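Long-range contacts in methanol--corrinoid protein co-methyltransferase (Methanosarcina barkeri, PDB 2I2X), which transfers the methyl group of methanol to the cob(I)amide cofactor of its partner corrinoid protein MtaC in methanogenesis from methanol: residues Thr285-Thr290 with Ser311-Glu316; Pro41-Ala46 with Pro79-Glu84. One frame throughout, in Å; residues are numbered along the deposited sequence.

Overall arrangement
Both contacts belong to the parallel sheet of the TIM barrel. Contact 2 pairs strand 40-43 with strand 80-86; contact 1 joins strand 285-287 and the turn that follows it to Ser-311 and the loop after strand 309-311, the neighbour of strand 40-43. Their centres lie about 10 Å apart, tied by two probable hydrogen bonds of 2.8 Å: Thr-285 OG1 with Glu-42 OE1, and Asn-44 N with Asn-312 OD1. Contact 1 is nearer the metals: the side chain of Glu-313 binds potassium and comes about 4 Å from the zinc, against about 8 Å for that of Glu-84 in contact 2. Ser-314, in the loop of contact 1, touches the corrinoid cofactor.

Contact 1 (Thr285-Thr290 with Ser311-Glu316); sequences TMEGKT and SNESVE. With K (potassium ion), chain S.
Two carboxylates meet at the heart of this contact. Glu-287 starts with CG in the crowded position between N and the carbonyl carbon (chi1 64°) and is extended beyond it; its carboxylate crosses that of Glu-313 obliquely, the planes 62° apart. OE2 of Glu-313 faces both carboxylate oxygens of Glu-287, with OE2 of Glu-287 at 2.9 Å. Glu-313 has CG anti to N, then bends at chi2 (57°), and its OE1 lies 3.2 Å from the potassium ion, which Glu-86 and Glu-164 also bind. Glu-287 OE2 is also hydrogen-bonded to His-295.

The backbone behind these acids is pinned at Ser-311, whose N donates to Met-286 O at 2.9 Å, almost along the C=O axis. Ser-311 OG accepts from Glu-313 N at 2.8 Å; this ST turn holds the backbone from which the Glu-313 side chain departs. The same hydroxyl is hydrogen-bonded to Asp-268. A water takes the N-H of Gly-288 at 2.7 Å, and that of Thr-290 weakly, while donating to Ser-311 O.

The Glu-313 side chain touches the zinc ligand Cys-269 and comes about 4 Å from the ion, so the acid pair borders the zinc centre of the methyltransferase. Such crowding probably raises the proton affinity of one acid, with potassium and His-295 likely to offset part of the negative charge.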
loop_
_atom_site.group_PDB
_atom_site.type_symbol
_atom_site.label_atom_id
_atom_site.label_comp_id
_atom_site.label_asym_id
_atom_site.label_seq_id
_atom_site.Cartn_x
_atom_site.Cartn_y
_atom_site.Cartn_z
ATOM N N THR A 285 -18.160 -4.752 8.448
ATOM C CA THR A 285 -16.895 -4.520 7.793
ATOM C C THR A 285 -15.759 -5.200 8.549
ATOM O O THR A 285 -15.784 -5.281 9.784
ATOM C CB THR A 285 -16.626 -3.037 7.693
ATOM O OG1 THR A 285 -17.766 -2.425 7.094
ATOM C CG2 THR A 285 -15.428 -2.769 6.827
ATOM N N MET A 286 -14.757 -5.676 7.808
ATOM C CA MET A 286 -13.544 -6.239 8.428
ATOM C C MET A 286 -12.306 -5.618 7.789
ATOM O O MET A 286 -12.419 -4.907 6.771
ATOM C CB MET A 286 -13.515 -7.763 8.308
ATOM C CG MET A 286 -14.789 -8.466 8.794
ATOM S SD MET A 286 -15.083 -8.437 10.590
ATOM C CE MET A 286 -13.788 -9.521 11.256
ATOM N N GLU A 287 -11.136 -5.883 8.377
ATOM C CA GLU A 287 -9.854 -5.428 7.842
ATOM C C GLU A 287 -8.789 -6.446 8.200
ATOM O O GLU A 287 -8.794 -6.996 9.309
ATOM C CB GLU A 287 -9.456 -4.080 8.436
ATOM C CG GLU A 287 -9.221 -4.116 9.942
ATOM C CD GLU A 287 -9.139 -2.731 10.545
ATOM O OE1 GLU A 287 -9.959 -1.879 10.162
ATOM O OE2 GLU A 287 -8.241 -2.477 11.372
ATOM N N GLY A 288 -7.864 -6.683 7.278
ATOM C CA GLY A 288 -6.795 -7.623 7.526
ATOM C C GLY A 288 -5.622 -7.381 6.607
ATOM O O GLY A 288 -5.002 -6.324 6.632
ATOM N N LYS A 289 -5.350 -8.353 5.756
ATOM C CA LYS A 289 -4.179 -8.295 4.886
ATOM C C LYS A 289 -4.045 -6.993 4.077
ATOM O O LYS A 289 -2.918 -6.609 3.736
ATOM C CB LYS A 289 -4.150 -9.507 3.958
ATOM C CG LYS A 289 -5.098 -9.440 2.793
ATOM C CD LYS A 289 -4.704 -10.463 1.781
ATOM C CE LYS A 289 -5.848 -10.855 0.871
ATOM N NZ LYS A 289 -5.468 -12.097 0.096
ATOM N N THR A 290 -5.179 -6.360 3.745
ATOM C CA THR A 290 -5.201 -5.146 2.954
ATOM C C THR A 290 -5.424 -3.890 3.820
ATOM O O THR A 290 -5.851 -2.827 3.330
ATOM C CB THR A 290 -6.194 -5.237 1.790
ATOM O OG1 THR A 290 -5.983 -6.466 1.096
ATOM C CG2 THR A 290 -5.975 -4.077 0.770
ATOM N N SER A 311 -12.005 -3.279 4.443
ATOM C CA SER A 311 -11.344 -2.013 4.656
ATOM C C SER A 311 -9.790 -2.065 4.785
ATOM O O SER A 311 -9.229 -3.098 5.138
ATOM C CB SER A 311 -11.962 -1.387 5.902
ATOM O OG SER A 311 -11.135 -0.371 6.449
ATOM N N ASN A 312 -9.136 -0.928 4.517
ATOM C CA ASN A 312 -7.677 -0.758 4.684
ATOM C C ASN A 312 -7.334 -0.040 5.976
ATOM O O ASN A 312 -6.167 0.324 6.201
ATOM C CB ASN A 312 -7.097 0.089 3.536
ATOM C CG ASN A 312 -7.585 1.523 3.601
ATOM O OD1 ASN A 312 -8.783 1.750 3.650
ATOM N ND2 ASN A 312 -6.660 2.494 3.651
ATOM N N GLU A 313 -8.372 0.212 6.792
ATOM C CA GLU A 313 -8.265 0.765 8.153
ATOM C C GLU A 313 -7.919 2.240 8.122
ATOM O O GLU A 313 -8.701 3.080 8.551
ATOM C CB GLU A 313 -7.278 -0.032 9.015
ATOM C CG GLU A 313 -6.970 0.563 10.386
ATOM C CD GLU A 313 -8.207 0.780 11.273
ATOM O OE1 GLU A 313 -8.060 1.502 12.289
ATOM O OE2 GLU A 313 -9.310 0.241 10.977
ATOM N N SER A 314 -6.745 2.556 7.591
ATOM C CA SER A 314 -6.316 3.929 7.458
ATOM C C SER A 314 -4.965 4.037 6.752
ATOM O O SER A 314 -4.110 3.152 6.867
ATOM C CB SER A 314 -6.197 4.576 8.826
ATOM O OG SER A 314 -6.184 5.977 8.637
ATOM N N VAL A 315 -4.777 5.141 6.046
ATOM C CA VAL A 315 -3.508 5.472 5.442
ATOM C C VAL A 315 -3.485 6.990 5.279
ATOM O O VAL A 315 -4.536 7.613 5.036
ATOM C CB VAL A 315 -3.368 4.785 4.060
ATOM C CG1 VAL A 315 -4.436 5.331 3.047
ATOM C CG2 VAL A 315 -1.915 4.881 3.506
ATOM N N GLU A 316 -2.299 7.588 5.408
ATOM C CA GLU A 316 -2.148 9.013 5.120
ATOM C C GLU A 316 -2.364 9.294 3.643
ATOM O O GLU A 316 -1.897 8.553 2.799
ATOM C CB GLU A 316 -0.772 9.537 5.520
ATOM C CG GLU A 316 -0.673 11.038 5.288
ATOM C CD GLU A 316 0.675 11.572 5.585
ATOM O OE1 GLU A 316 0.787 12.298 6.603
ATOM O OE2 GLU A 316 1.627 11.240 4.814
HETATM K K K S . -9.974 3.748 13.412
HETATM O O HOH W 1 -7.946 -5.416 4.915
#

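Contact 2 (Pro41-Ala46 with Pro79-Glu84)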
loop_
_atom_site.group_PDB
_atom_site.type_symbol
_atom_site.label_atom_id
_atom_site.label_comp_id
_atom_site.label_asym_id
_atom_site.label_seq_id
_atom_site.Cartn_x
_atom_site.Cartn_y
_atom_site.Cartn_z
ATOM N N PRO A 41 -15.796 -2.807 -1.103
ATOM C CA PRO A 41 -14.606 -2.199 -0.498
ATOM C C PRO A 41 -14.969 -0.925 0.249
ATOM O O PRO A 41 -15.845 -0.179 -0.182
ATOM C CB PRO A 41 -13.707 -1.902 -1.709
ATOM C CG PRO A 41 -14.669 -1.725 -2.861
ATOM C CD PRO A 41 -15.827 -2.649 -2.572
ATOM N N GLU A 42 -14.279 -0.682 1.360
ATOM C CA GLU A 42 -14.490 0.507 2.192
ATOM C C GLU A 42 -13.127 1.164 2.401
ATOM O O GLU A 42 -12.266 0.631 3.118
ATOM C CB GLU A 42 -15.144 0.134 3.538
ATOM C CG GLU A 42 -15.375 1.324 4.539
ATOM C CD GLU A 42 -16.545 1.099 5.585
ATOM O OE1 GLU A 42 -16.864 -0.057 5.993
ATOM O OE2 GLU A 42 -17.174 2.102 5.990
ATOM N N ILE A 43 -12.920 2.314 1.779
ATOM C CA ILE A 43 -11.610 2.954 1.848
ATOM C C ILE A 43 -11.548 4.003 2.974
ATOM O O ILE A 43 -12.482 4.797 3.161
ATOM C CB ILE A 43 -11.179 3.545 0.462
ATOM C CG1 ILE A 43 -9.759 4.124 0.508
ATOM C CG2 ILE A 43 -12.218 4.573 -0.031
ATOM C CD1 ILE A 43 -8.608 3.088 0.541
ATOM N N ASN A 44 -10.433 3.972 3.708
ATOM C CA ASN A 44 -10.157 4.883 4.815
ATOM C C ASN A 44 -8.923 5.702 4.501
ATOM O O ASN A 44 -8.190 5.362 3.568
ATOM C CB ASN A 44 -9.980 4.111 6.108
ATOM C CG ASN A 44 -11.301 3.876 6.806
ATOM O OD1 ASN A 44 -11.788 4.745 7.532
ATOM N ND2 ASN A 44 -11.912 2.723 6.556
ATOM N N TYR A 45 -8.717 6.783 5.254
ATOM C CA TYR A 45 -7.730 7.822 4.912
ATOM C C TYR A 45 -7.630 8.837 6.046
ATOM O O TYR A 45 -8.585 9.021 6.778
ATOM C CB TYR A 45 -8.135 8.568 3.630
ATOM C CG TYR A 45 -9.639 8.783 3.518
ATOM C CD1 TYR A 45 -10.259 9.866 4.111
ATOM C CD2 TYR A 45 -10.431 7.885 2.813
ATOM C CE1 TYR A 45 -11.642 10.037 4.002
ATOM C CE2 TYR A 45 -11.781 8.048 2.705
ATOM C CZ TYR A 45 -12.388 9.118 3.293
ATOM O OH TYR A 45 -13.746 9.254 3.164
ATOM N N ALA A 46 -6.462 9.466 6.183
ATOM C CA ALA A 46 -6.219 10.569 7.116
ATOM C C ALA A 46 -5.559 11.692 6.290
ATOM O O ALA A 46 -4.605 11.439 5.542
ATOM C CB ALA A 46 -5.290 10.137 8.254
ATOM N N PRO A 79 -17.769 -1.903 -9.486
ATOM C CA PRO A 79 -19.189 -1.514 -9.442
ATOM C C PRO A 79 -19.672 -0.812 -8.152
ATOM O O PRO A 79 -20.782 -0.275 -8.148
ATOM C CB PRO A 79 -19.917 -2.873 -9.581
ATOM C CG PRO A 79 -19.062 -3.788 -8.789
ATOM C CD PRO A 79 -17.610 -3.330 -9.148
ATOM N N ALA A 80 -18.879 -0.844 -7.081
ATOM C CA ALA A 80 -19.322 -0.289 -5.777
ATOM C C ALA A 80 -18.181 0.125 -4.846
ATOM O O ALA A 80 -17.059 -0.390 -4.911
ATOM C CB ALA A 80 -20.258 -1.263 -5.056
ATOM N N ILE A 81 -18.463 1.078 -3.976
ATOM C CA ILE A 81 -17.441 1.517 -3.072
ATOM C C ILE A 81 -18.041 2.299 -1.905
ATOM O O ILE A 81 -19.006 3.038 -2.097
ATOM C CB ILE A 81 -16.360 2.324 -3.844
ATOM C CG1 ILE A 81 -15.038 2.392 -3.049
ATOM C CG2 ILE A 81 -16.885 3.634 -4.364
ATOM C CD1 ILE A 81 -14.938 3.553 -2.232
ATOM N N ILE A 82 -17.471 2.145 -0.712
ATOM C CA ILE A 82 -17.874 2.974 0.431
ATOM C C ILE A 82 -16.667 3.808 0.845
ATOM O O ILE A 82 -15.553 3.264 0.933
ATOM C CB ILE A 82 -18.278 2.106 1.631
ATOM C CG1 ILE A 82 -19.580 1.360 1.332
ATOM C CG2 ILE A 82 -18.397 2.956 2.881
ATOM C CD1 ILE A 82 -19.858 0.159 2.265
ATOM N N LEU A 83 -16.866 5.107 1.080
ATOM C CA LEU A 83 -15.812 5.940 1.672
ATOM C C LEU A 83 -16.074 6.118 3.173
ATOM O O LEU A 83 -17.200 6.446 3.595
ATOM C CB LEU A 83 -15.723 7.303 0.965
ATOM C CG LEU A 83 -15.208 7.349 -0.503
ATOM C CD1 LEU A 83 -16.275 7.025 -1.619
ATOM C CD2 LEU A 83 -14.515 8.696 -0.791
ATOM N N GLU A 84 -15.057 5.875 3.990
ATOM C CA GLU A 84 -15.193 6.144 5.391
ATOM C C GLU A 84 -14.283 7.293 5.831
ATOM O O GLU A 84 -13.046 7.186 5.749
ATOM C CB GLU A 84 -14.953 4.901 6.261
ATOM C CG GLU A 84 -15.001 5.269 7.776
ATOM C CD GLU A 84 -14.641 4.164 8.731
ATOM O OE1 GLU A 84 -14.211 3.070 8.294
ATOM O OE2 GLU A 84 -14.780 4.400 9.950
HETATM O O HOH W 2 -10.961 7.327 7.387
#
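Backbone hydrogen bonds set the parallel pairing. Ile-82 N donates to Pro-41 O, Ile-43 N to Ile-82 O and Glu-84 N to Ile-43 O, each at 2.9 Å and nearly along the C=O axis.

Among the polar side chains, Glu-84 has CG anti to N (chi1 175°) and an extended chain, which carries its carboxylate out to Asn-44. Asn-44 ND2 donates to Glu-84 OE1 at 2.9 Å; the acceptor lies in the amide plane, but the donor sits above the carboxylate plane. A water bridges the two segments, accepting from Tyr-45 N and close to Asn-44 OD1 and Glu-84 O. Glu-84 OE2 turns to Lys-267 and Thr-125; an alanine here would remove these carboxylate bonds and would probably leave Asn-44 less firmly oriented.

Apolar contacts gather around Ile-43, whose CG2 meets Ile-81 CD1 at 3.6 Å and Leu-83 CG at 4.1 Å. The Tyr-45 ring has one face over Glu-84 O, 3.2 Å from CZ, and Leu-83 CB at its edge.

The contact pairs the two strands of a beta-alpha-beta unit whose helix 55-76 packs on Ile-81 and Tyr-45; helix 325-345 covers Pro-41 and Tyr-45, strand 309-311 flanks strand 40-43, and strand 119-126 flanks strand 80-86.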